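Local structure of trichosurin (Trichosurus vulpecula, 2RA6) at residues B[30-41]-B[152-161]; B[43-52]-B[62-70]. The protein probably binds and carries small hydrophobic molecules as a secreted homodimeric milk lipocalin, here holding 4-ethylphenol in its pocket. The protein carries 1 engineered substitution. All blocks are in the same frame, centred on the assembly; numbering follows the deposited sequence.

In the fold
Starting from the N terminus, the chain runs up strand 29-35, which supplies one half of contact 1, turns through residues 36-41 and moves directly into the loop that begins contact 2. Strands 49-57 and 60-69 follow as a hairpin, so contact 2 closes a short loop. It lies wholly inside the much longer loop that contact 1 closes only after the remaining barrel strands and helix 137-148, when strand 157-159 returns to the first strand. The two outermost strands of the chain's antiparallel sheet, 49-57 and 157-159, are thus fixed one in each contact. The contacts also touch: Leu40 and Ile41 hydrogen-bond to Phe47 and Arg48 respectively, and Ile160 packs on Phe50.

Contact 1 (B[30-41]-B[152-161]); sequences TVVLASSDRSLI and FRRENILDIS. With ZN (zinc ion), chain L.
Leu158 pushes its CD1 methyl into the hollow where the chain of 30-41 curls back, 3.8 Å from Ile41 CG1 and close to Ile41 O. Its backbone pairs with Leu33 through two nearly straight hydrogen bonds, Leu158 N to Leu33 O at 2.7 Å and Leu33 N to Leu158 O, the reciprocal pair of an antiparallel hydrogen-bonded position. On the other face, Ile157 CG2 meets Val32 CG1 at 3.6 Å, while Ile157 CG1 sits beside the small bump of Ala34 CB. After Asp159, Ile160 turns its CG1 between its own N and carbonyl carbon (chi1 64°), which swings CD1 across to Thr30 CG2 at a tight 3.5 Å.

Asn156 plugs the other end. Its ND2 reaches Ser35 O at 2.8 Å, in the carbonyl plane, and its O accepts from Ser35 N, so both backbone polar atoms of Ser35 are tied to Asn156; a water joins Asn156 OD1 to Arg38 NE. Next to it Phe152 CE2 lies against Ser36 CB at 3.5 Å. In the turn beyond, Asp37 OD2 binds a zinc ion at 2.0 Å, which has one further ligand from outside these segments.

Helix 137-148 covers the Val32 and Ile157 face with Phe143 and Phe147, strand 121-130 flanks strand 30-35 and meets a classic bulge at Val31 and Val32 through Leu128, and Val122 of the second subunit packs on Ser36.

Contact 2 (B[43-52]-B[62-70]); sequences EEGPFRNFIQ and NGFFLTRKN. With ETY (4-ethylphenol), chain P; IPA (isopropyl alcohol), chain R.
Gln52 folds back over Phe64 and Leu66 of the neighbouring strand. Its chi1 (-56°) sets CG over one face of the Phe64 ring, offset toward the rim, in a CH-pi contact, and the bend at chi2 (-61°) turns the amide back to Leu66 and Phe50 O. The side chain crosses that of Leu66 at about a right angle, NE2 lying 3.5 Å from Leu66 CD1 and donating to Phe50 O at 3.0 Å from above the carbonyl plane. Leu66 N grips that same oxygen from the opposite face, and Leu66 O takes Phe50 N at 2.9 Å.

This is the antiparallel hairpin of strands 49-57 and 60-69 in the lipocalin barrel, and Phe65 is one of the residues lining its pocket side. Ile51 CD1 sits over the centre of the Phe65 ring, while the ethyl end of 4-ethylphenol meets the ring's edge. Two residues earlier, Gly63 N donates to the ligand's O1 at 3.0 Å; O1 also bonds to Leu61 O. Thr67 OG1 donates to Asn49 OD1 (2.8 Å) from above its carbonyl plane; Asn49 ND2 donates to Pro46 O and to an isopropyl alcohol, probably from the crystallisation liquor. Away from the hairpin turn, Glu43 bridges Arg48 and, weakly, Arg68.

Contact 1 (B[30-41]-B[152-161])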
loop_
_atom_site.group_PDB
_atom_site.type_symbol
_atom_site.label_atom_id
_atom_site.label_comp_id
_atom_site.label_asym_id
_atom_site.label_seq_id
_atom_site.Cartn_x
_atom_site.Cartn_y
_atom_site.Cartn_z
ATOM N N THR B 30 16.422 -12.825 -5.165
ATOM C CA THR B 30 16.107 -11.762 -4.217
ATOM C C THR B 30 17.444 -11.084 -3.922
ATOM O O THR B 30 18.408 -11.742 -3.534
ATOM C CB THR B 30 15.502 -12.326 -2.926
ATOM O OG1 THR B 30 14.211 -12.879 -3.210
ATOM C CG2 THR B 30 15.359 -11.226 -1.876
ATOM N N VAL B 31 17.495 -9.769 -4.107
ATOM C CA VAL B 31 18.723 -9.012 -3.897
ATOM C C VAL B 31 18.654 -8.128 -2.652
ATOM O O VAL B 31 19.618 -8.049 -1.893
ATOM C CB VAL B 31 19.027 -8.159 -5.140
ATOM C CG1 VAL B 31 20.317 -7.375 -4.942
ATOM C CG2 VAL B 31 19.148 -9.076 -6.363
ATOM N N VAL B 32 17.513 -7.478 -2.444
ATOM C CA VAL B 32 17.333 -6.627 -1.272
ATOM C C VAL B 32 15.936 -6.808 -0.694
ATOM O O VAL B 32 14.962 -6.952 -1.427
ATOM C CB VAL B 32 17.532 -5.126 -1.607
ATOM C CG1 VAL B 32 17.555 -4.300 -0.309
ATOM C CG2 VAL B 32 18.840 -4.925 -2.366
ATOM N N LEU B 33 15.857 -6.833 0.633
ATOM C CA LEU B 33 14.597 -6.951 1.350
ATOM C C LEU B 33 14.567 -5.746 2.283
ATOM O O LEU B 33 15.608 -5.316 2.786
ATOM C CB LEU B 33 14.564 -8.234 2.184
ATOM C CG LEU B 33 14.493 -9.579 1.456
ATOM C CD1 LEU B 33 14.625 -10.719 2.462
ATOM C CD2 LEU B 33 13.182 -9.686 0.697
ATOM N N ALA B 34 13.385 -5.193 2.502
ATOM C CA ALA B 34 13.246 -4.050 3.396
ATOM C C ALA B 34 11.869 -4.144 4.003
ATOM O O ALA B 34 10.925 -4.599 3.360
ATOM C CB ALA B 34 13.409 -2.745 2.628
ATOM N N SER B 35 11.747 -3.747 5.262
ATOM C CA SER B 35 10.453 -3.831 5.913
ATOM C C SER B 35 10.310 -2.860 7.055
ATOM O O SER B 35 11.297 -2.439 7.656
ATOM C CB SER B 35 10.217 -5.244 6.446
ATOM O OG SER B 35 8.944 -5.354 7.076
ATOM N N SER B 36 9.061 -2.523 7.345
ATOM C CA SER B 36 8.742 -1.634 8.446
ATOM C C SER B 36 9.016 -2.385 9.752
ATOM O O SER B 36 9.223 -1.767 10.798
ATOM C CB SER B 36 7.273 -1.202 8.356
ATOM O OG SER B 36 6.422 -2.313 8.158
ATOM N N ASP B 37 9.019 -3.714 9.684
ATOM C CA ASP B 37 9.303 -4.555 10.846
ATOM C C ASP B 37 10.435 -5.496 10.446
ATOM O O ASP B 37 10.210 -6.489 9.746
ATOM C CB ASP B 37 8.072 -5.372 11.241
ATOM C CG ASP B 37 8.252 -6.092 12.571
ATOM O OD1 ASP B 37 9.364 -6.585 12.836
ATOM O OD2 ASP B 37 7.270 -6.164 13.338
ATOM N N ARG B 38 11.649 -5.192 10.894
ATOM C CA ARG B 38 12.810 -5.997 10.536
ATOM C C ARG B 38 12.703 -7.478 10.876
ATOM O O ARG B 38 13.264 -8.312 10.169
ATOM C CB ARG B 38 14.086 -5.417 11.160
ATOM C CG ARG B 38 15.357 -6.073 10.629
ATOM C CD ARG B 38 16.534 -5.110 10.621
ATOM N NE ARG B 38 16.948 -4.697 11.957
ATOM C CZ ARG B 38 17.739 -5.409 12.752
ATOM N NH1 ARG B 38 18.210 -6.580 12.348
ATOM N NH2 ARG B 38 18.063 -4.945 13.954
ATOM N N SER B 39 11.990 -7.816 11.948
ATOM C CA SER B 39 11.863 -9.221 12.326
ATOM C C SER B 39 11.212 -10.030 11.209
ATOM O O SER B 39 11.443 -11.230 11.086
ATOM C CB SER B 39 11.047 -9.371 13.617
ATOM O OG SER B 39 9.660 -9.218 13.380
ATOM N N LEU B 40 10.407 -9.369 10.383
ATOM C CA LEU B 40 9.731 -10.050 9.286
ATOM C C LEU B 40 10.684 -10.565 8.218
ATOM O O LEU B 40 10.376 -11.543 7.537
ATOM C CB LEU B 40 8.721 -9.119 8.620
ATOM C CG LEU B 40 7.513 -8.700 9.460
ATOM C CD1 LEU B 40 6.663 -7.727 8.654
ATOM C CD2 LEU B 40 6.703 -9.932 9.848
ATOM N N ILE B 41 11.830 -9.907 8.066
ATOM C CA ILE B 41 12.791 -10.319 7.048
ATOM C C ILE B 41 14.115 -10.851 7.585
ATOM O O ILE B 41 15.016 -11.166 6.813
ATOM C CB ILE B 41 13.067 -9.173 6.043
ATOM C CG1 ILE B 41 13.483 -7.894 6.778
ATOM C CG2 ILE B 41 11.816 -8.922 5.205
ATOM C CD1 ILE B 41 13.916 -6.760 5.843
ATOM N N PHE B 152 11.872 5.332 7.238
ATOM C CA PHE B 152 12.434 4.135 7.845
ATOM C C PHE B 152 13.951 4.203 7.947
ATOM O O PHE B 152 14.607 4.890 7.164
ATOM C CB PHE B 152 12.014 2.899 7.051
ATOM C CG PHE B 152 10.530 2.691 7.012
ATOM C CD1 PHE B 152 9.807 2.947 5.855
ATOM C CD2 PHE B 152 9.849 2.267 8.150
ATOM C CE1 PHE B 152 8.421 2.787 5.828
ATOM C CE2 PHE B 152 8.466 2.105 8.134
ATOM C CZ PHE B 152 7.751 2.365 6.972
ATOM N N ARG B 153 14.497 3.480 8.920
ATOM C CA ARG B 153 15.934 3.459 9.153
ATOM C C ARG B 153 16.676 2.537 8.190
ATOM O O ARG B 153 16.125 1.553 7.698
ATOM C CB ARG B 153 16.223 3.035 10.596
ATOM C CG ARG B 153 15.708 1.652 10.961
ATOM C CD ARG B 153 16.208 1.222 12.334
ATOM N NE ARG B 153 15.624 2.007 13.421
ATOM C CZ ARG B 153 14.400 1.823 13.904
ATOM N NH1 ARG B 153 13.618 0.876 13.401
ATOM N NH2 ARG B 153 13.958 2.584 14.896
ATOM N N ARG B 154 17.938 2.865 7.936
ATOM C CA ARG B 154 18.783 2.084 7.042
ATOM C C ARG B 154 18.924 0.649 7.546
ATOM O O ARG B 154 19.089 -0.289 6.761
ATOM C CB ARG B 154 20.160 2.749 6.940
ATOM C CG ARG B 154 21.155 2.042 6.041
ATOM C CD ARG B 154 22.508 2.743 6.100
ATOM N NE ARG B 154 22.426 4.135 5.661
ATOM C CZ ARG B 154 22.237 4.513 4.400
ATOM N NH1 ARG B 154 22.110 3.602 3.443
ATOM N NH2 ARG B 154 22.173 5.801 4.096
ATOM N N GLU B 155 18.846 0.479 8.860
ATOM C CA GLU B 155 18.971 -0.834 9.480
ATOM C C GLU B 155 17.849 -1.789 9.098
ATOM O O GLU B 155 17.981 -3.000 9.266
ATOM C CB GLU B 155 19.015 -0.685 11.002
ATOM C CG GLU B 155 20.202 0.110 11.509
ATOM C CD GLU B 155 20.061 0.490 12.971
ATOM O OE1 GLU B 155 19.113 1.237 13.302
ATOM O OE2 GLU B 155 20.897 0.042 13.785
ATOM N N ASN B 156 16.748 -1.247 8.585
ATOM C CA ASN B 156 15.604 -2.068 8.188
ATOM C C ASN B 156 15.711 -2.561 6.753
ATOM O O ASN B 156 14.769 -3.137 6.215
ATOM C CB ASN B 156 14.308 -1.285 8.375
ATOM C CG ASN B 156 13.826 -1.307 9.810
ATOM O OD1 ASN B 156 14.619 -1.189 10.743
ATOM N ND2 ASN B 156 12.521 -1.454 9.992
ATOM N N ILE B 157 16.867 -2.326 6.145
ATOM C CA ILE B 157 17.129 -2.762 4.781
ATOM C C ILE B 157 18.177 -3.864 4.863
ATOM O O ILE B 157 19.204 -3.707 5.528
ATOM C CB ILE B 157 17.692 -1.612 3.925
ATOM C CG1 ILE B 157 16.651 -0.505 3.785
ATOM C CG2 ILE B 157 18.115 -2.144 2.555
ATOM C CD1 ILE B 157 17.197 0.781 3.188
ATOM N N LEU B 158 17.912 -4.985 4.206
ATOM C CA LEU B 158 18.849 -6.095 4.199
ATOM C C LEU B 158 19.250 -6.429 2.772
ATOM O O LEU B 158 18.441 -6.934 2.001
ATOM C CB LEU B 158 18.229 -7.331 4.850
ATOM C CG LEU B 158 17.835 -7.187 6.322
ATOM C CD1 LEU B 158 17.224 -8.490 6.820
ATOM C CD2 LEU B 158 19.069 -6.827 7.143
ATOM N N ASP B 159 20.496 -6.126 2.422
ATOM C CA ASP B 159 21.009 -6.430 1.091
ATOM C C ASP B 159 21.527 -7.855 1.236
ATOM O O ASP B 159 22.565 -8.073 1.859
ATOM C CB ASP B 159 22.169 -5.494 0.752
ATOM C CG ASP B 159 22.736 -5.737 -0.633
ATOM O OD1 ASP B 159 22.620 -6.872 -1.135
ATOM O OD2 ASP B 159 23.314 -4.794 -1.214
ATOM N N ILE B 160 20.818 -8.831 0.683
ATOM C CA ILE B 160 21.267 -10.208 0.838
ATOM C C ILE B 160 22.175 -10.707 -0.275
ATOM O O ILE B 160 22.539 -11.883 -0.302
ATOM C CB ILE B 160 20.088 -11.180 0.979
ATOM C CG1 ILE B 160 19.262 -11.180 -0.303
ATOM C CG2 ILE B 160 19.242 -10.801 2.192
ATOM C CD1 ILE B 160 18.283 -12.331 -0.383
ATOM N N SER B 161 22.547 -9.818 -1.190
ATOM C CA SER B 161 23.434 -10.200 -2.282
ATOM C C SER B 161 24.805 -10.502 -1.691
ATOM O O SER B 161 25.625 -11.177 -2.310
ATOM C CB SER B 161 23.567 -9.059 -3.292
ATOM O OG SER B 161 24.285 -7.973 -2.728
HETATM ZN ZN ZN L . 7.286 -7.226 15.028
HETATM O O HOH W 1 15.672 -2.471 13.163
#

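Contact 2 (B[43-52]-B[62-70])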
loop_
_atom_site.group_PDB
_atom_site.type_symbol
_atom_site.label_atom_id
_atom_site.label_comp_id
_atom_site.label_asym_id
_atom_site.label_seq_id
_atom_site.Cartn_x
_atom_site.Cartn_y
_atom_site.Cartn_z
ATOM N N GLU B 43 16.288 -13.689 10.080
ATOM C CA GLU B 43 16.233 -15.139 10.184
ATOM C C GLU B 43 14.942 -15.590 10.857
ATOM O O GLU B 43 14.520 -15.013 11.861
ATOM C CB GLU B 43 17.434 -15.662 10.974
ATOM C CG GLU B 43 18.762 -15.489 10.259
ATOM C CD GLU B 43 18.759 -16.135 8.886
ATOM O OE1 GLU B 43 18.322 -17.303 8.776
ATOM O OE2 GLU B 43 19.194 -15.479 7.916
ATOM N N GLU B 44 14.329 -16.623 10.289
ATOM C CA GLU B 44 13.083 -17.191 10.794
ATOM C C GLU B 44 11.879 -16.280 10.570
ATOM O O GLU B 44 10.773 -16.582 11.018
ATOM C CB GLU B 44 13.219 -17.533 12.284
ATOM C CG GLU B 44 14.309 -18.553 12.584
ATOM C CD GLU B 44 14.276 -19.047 14.021
ATOM O OE1 GLU B 44 15.156 -19.851 14.394
ATOM O OE2 GLU B 44 13.370 -18.634 14.777
ATOM N N GLY B 45 12.097 -15.171 9.867
ATOM C CA GLY B 45 11.018 -14.236 9.591
ATOM C C GLY B 45 10.109 -14.748 8.489
ATOM O O GLY B 45 10.589 -15.356 7.530
ATOM N N PRO B 46 8.791 -14.510 8.587
ATOM C CA PRO B 46 7.849 -14.978 7.569
ATOM C C PRO B 46 8.087 -14.449 6.158
ATOM O O PRO B 46 7.654 -15.067 5.184
ATOM C CB PRO B 46 6.492 -14.555 8.133
ATOM C CG PRO B 46 6.818 -13.336 8.925
ATOM C CD PRO B 46 8.095 -13.724 9.622
ATOM N N PHE B 47 8.771 -13.316 6.037
ATOM C CA PHE B 47 9.024 -12.759 4.711
ATOM C C PHE B 47 10.461 -12.898 4.236
ATOM O O PHE B 47 10.857 -12.279 3.246
ATOM C CB PHE B 47 8.586 -11.297 4.644
ATOM C CG PHE B 47 7.103 -11.121 4.504
ATOM C CD1 PHE B 47 6.288 -11.042 5.630
ATOM C CD2 PHE B 47 6.514 -11.058 3.245
ATOM C CE1 PHE B 47 4.906 -10.900 5.503
ATOM C CE2 PHE B 47 5.134 -10.916 3.105
ATOM C CZ PHE B 47 4.328 -10.836 4.237
ATOM N N ARG B 48 11.245 -13.710 4.937
ATOM C CA ARG B 48 12.616 -13.934 4.513
ATOM C C ARG B 48 12.567 -15.133 3.579
ATOM O O ARG B 48 12.934 -16.253 3.945
ATOM C CB ARG B 48 13.548 -14.218 5.695
ATOM C CG ARG B 48 15.021 -14.198 5.291
ATOM C CD ARG B 48 15.951 -14.421 6.474
ATOM N NE ARG B 48 17.351 -14.452 6.059
ATOM C CZ ARG B 48 18.096 -13.376 5.827
ATOM N NH1 ARG B 48 17.586 -12.159 5.975
ATOM N NH2 ARG B 48 19.358 -13.513 5.437
ATOM N N ASN B 49 12.080 -14.879 2.371
ATOM C CA ASN B 49 11.964 -15.909 1.352
ATOM C C ASN B 49 12.764 -15.435 0.154
ATOM O O ASN B 49 12.807 -14.242 -0.146
ATOM C CB ASN B 49 10.499 -16.123 0.973
ATOM C CG ASN B 49 9.631 -16.428 2.178
ATOM O OD1 ASN B 49 9.919 -17.349 2.946
ATOM N ND2 ASN B 49 8.564 -15.655 2.348
ATOM N N PHE B 50 13.401 -16.380 -0.521
ATOM C CA PHE B 50 14.247 -16.073 -1.661
ATOM C C PHE B 50 13.612 -16.567 -2.946
ATOM O O PHE B 50 13.490 -17.772 -3.165
ATOM C CB PHE B 50 15.599 -16.735 -1.439
ATOM C CG PHE B 50 16.143 -16.519 -0.060
ATOM C CD1 PHE B 50 16.613 -15.271 0.324
ATOM C CD2 PHE B 50 16.148 -17.555 0.867
ATOM C CE1 PHE B 50 17.084 -15.050 1.619
ATOM C CE2 PHE B 50 16.616 -17.350 2.166
ATOM C CZ PHE B 50 17.082 -16.095 2.540
ATOM N N ILE B 51 13.209 -15.633 -3.797
ATOM C CA ILE B 51 12.563 -15.989 -5.053
ATOM C C ILE B 51 13.500 -16.782 -5.958
ATOM O O ILE B 51 14.711 -16.558 -5.972
ATOM C CB ILE B 51 12.062 -14.720 -5.794
ATOM C CG1 ILE B 51 11.198 -15.109 -6.995
ATOM C CG2 ILE B 51 13.233 -13.879 -6.269
ATOM C CD1 ILE B 51 9.867 -15.734 -6.624
ATOM N N GLN B 52 12.927 -17.736 -6.689
ATOM C CA GLN B 52 13.689 -18.558 -7.626
ATOM C C GLN B 52 13.118 -18.322 -9.021
ATOM O O GLN B 52 13.860 -18.212 -9.998
ATOM C CB GLN B 52 13.578 -20.044 -7.258
ATOM C CG GLN B 52 14.004 -20.393 -5.824
ATOM C CD GLN B 52 15.462 -20.070 -5.532
ATOM O OE1 GLN B 52 16.373 -20.579 -6.191
ATOM N NE2 GLN B 52 15.691 -19.226 -4.533
ATOM N N ASN B 62 2.621 -16.949 -10.348
ATOM C CA ASN B 62 2.947 -18.137 -9.574
ATOM C C ASN B 62 4.419 -18.052 -9.193
ATOM O O ASN B 62 5.303 -18.189 -10.040
ATOM C CB ASN B 62 2.687 -19.406 -10.389
ATOM C CG ASN B 62 1.219 -19.590 -10.724
ATOM O OD1 ASN B 62 0.345 -19.366 -9.883
ATOM N ND2 ASN B 62 0.938 -20.015 -11.950
ATOM N N GLY B 63 4.676 -17.816 -7.913
ATOM C CA GLY B 63 6.044 -17.701 -7.460
ATOM C C GLY B 63 6.570 -18.918 -6.730
ATOM O O GLY B 63 5.850 -19.578 -5.979
ATOM N N PHE B 64 7.835 -19.225 -6.982
ATOM C CA PHE B 64 8.509 -20.331 -6.333
ATOM C C PHE B 64 9.664 -19.703 -5.561
ATOM O O PHE B 64 10.544 -19.074 -6.150
ATOM C CB PHE B 64 9.014 -21.341 -7.378
ATOM C CG PHE B 64 10.037 -22.310 -6.854
ATOM C CD1 PHE B 64 9.850 -22.971 -5.641
ATOM C CD2 PHE B 64 11.198 -22.562 -7.579
ATOM C CE1 PHE B 64 10.808 -23.862 -5.158
ATOM C CE2 PHE B 64 12.161 -23.451 -7.107
ATOM C CZ PHE B 64 11.968 -24.104 -5.892
ATOM N N PHE B 65 9.623 -19.856 -4.240
ATOM C CA PHE B 65 10.629 -19.316 -3.330
ATOM C C PHE B 65 11.265 -20.431 -2.506
ATOM O O PHE B 65 10.768 -21.560 -2.470
ATOM C CB PHE B 65 9.997 -18.354 -2.302
ATOM C CG PHE B 65 9.218 -17.207 -2.890
ATOM C CD1 PHE B 65 7.933 -17.395 -3.396
ATOM C CD2 PHE B 65 9.747 -15.917 -2.871
ATOM C CE1 PHE B 65 7.187 -16.311 -3.869
ATOM C CE2 PHE B 65 9.011 -14.836 -3.341
ATOM C CZ PHE B 65 7.728 -15.033 -3.840
ATOM N N LEU B 66 12.357 -20.091 -1.831
ATOM C CA LEU B 66 13.027 -21.005 -0.921
ATOM C C LEU B 66 13.017 -20.282 0.415
ATOM O O LEU B 66 13.128 -19.057 0.461
ATOM C CB LEU B 66 14.468 -21.275 -1.347
ATOM C CG LEU B 66 14.619 -22.155 -2.585
ATOM C CD1 LEU B 66 16.097 -22.291 -2.917
ATOM C CD2 LEU B 66 13.999 -23.518 -2.338
ATOM N N THR B 67 12.849 -21.037 1.493
ATOM C CA THR B 67 12.836 -20.475 2.834
ATOM C C THR B 67 13.756 -21.355 3.662
ATOM O O THR B 67 13.811 -22.566 3.445
ATOM C CB THR B 67 11.437 -20.537 3.479
ATOM O OG1 THR B 67 10.451 -20.052 2.560
ATOM C CG2 THR B 67 11.414 -19.692 4.745
ATOM N N ARG B 68 14.475 -20.753 4.605
ATOM C CA ARG B 68 15.384 -21.508 5.460
ATOM C C ARG B 68 14.658 -21.972 6.717
ATOM O O ARG B 68 14.116 -21.159 7.468
ATOM C CB ARG B 68 16.588 -20.647 5.861
ATOM C CG ARG B 68 17.603 -21.369 6.738
ATOM C CD ARG B 68 18.681 -20.421 7.253
ATOM N NE ARG B 68 19.606 -21.096 8.158
ATOM C CZ ARG B 68 20.627 -20.503 8.773
ATOM N NH1 ARG B 68 20.862 -19.212 8.582
ATOM N NH2 ARG B 68 21.413 -21.206 9.578
ATOM N N LYS B 69 14.646 -23.282 6.938
ATOM C CA LYS B 69 13.996 -23.861 8.108
ATOM C C LYS B 69 14.833 -25.021 8.636
ATOM O O LYS B 69 14.990 -26.044 7.964
ATOM C CB LYS B 69 12.590 -24.351 7.749
ATOM C CG LYS B 69 11.778 -24.842 8.943
ATOM C CD LYS B 69 11.566 -23.728 9.960
ATOM C CE LYS B 69 10.774 -24.206 11.170
ATOM N NZ LYS B 69 9.418 -24.710 10.802
ATOM N N ASN B 70 15.374 -24.851 9.839
ATOM C CA ASN B 70 16.203 -25.873 10.469
ATOM C C ASN B 70 17.381 -26.259 9.576
ATOM O O ASN B 70 17.605 -27.439 9.299
ATOM C CB ASN B 70 15.357 -27.109 10.787
ATOM C CG ASN B 70 14.148 -26.782 11.646
ATOM O OD1 ASN B 70 14.277 -26.202 12.726
ATOM N ND2 ASN B 70 12.964 -27.154 11.170
HETATM C C8 ETY P . 7.337 -11.405 -4.727
HETATM C C7 ETY P . 6.045 -11.208 -5.526
HETATM C CG ETY P . 5.249 -12.470 -5.715
HETATM C C3 ETY P . 4.439 -12.986 -4.670
HETATM C C2 ETY P . 3.690 -14.170 -4.846
HETATM C C5 ETY P . 5.291 -13.179 -6.953
HETATM C C6 ETY P . 4.546 -14.366 -7.138
HETATM C C1 ETY P . 3.747 -14.854 -6.078
HETATM O O1 ETY P . 3.020 -15.999 -6.251
HETATM C C1 IPA R . 6.082 -14.190 0.614
HETATM C C2 IPA R . 7.114 -13.162 0.316
HETATM C C3 IPA R . 6.765 -13.172 -1.135
HETATM O O2 IPA R . 8.466 -13.568 0.607
HETATM O O HOH W 2 14.654 -17.988 5.340
#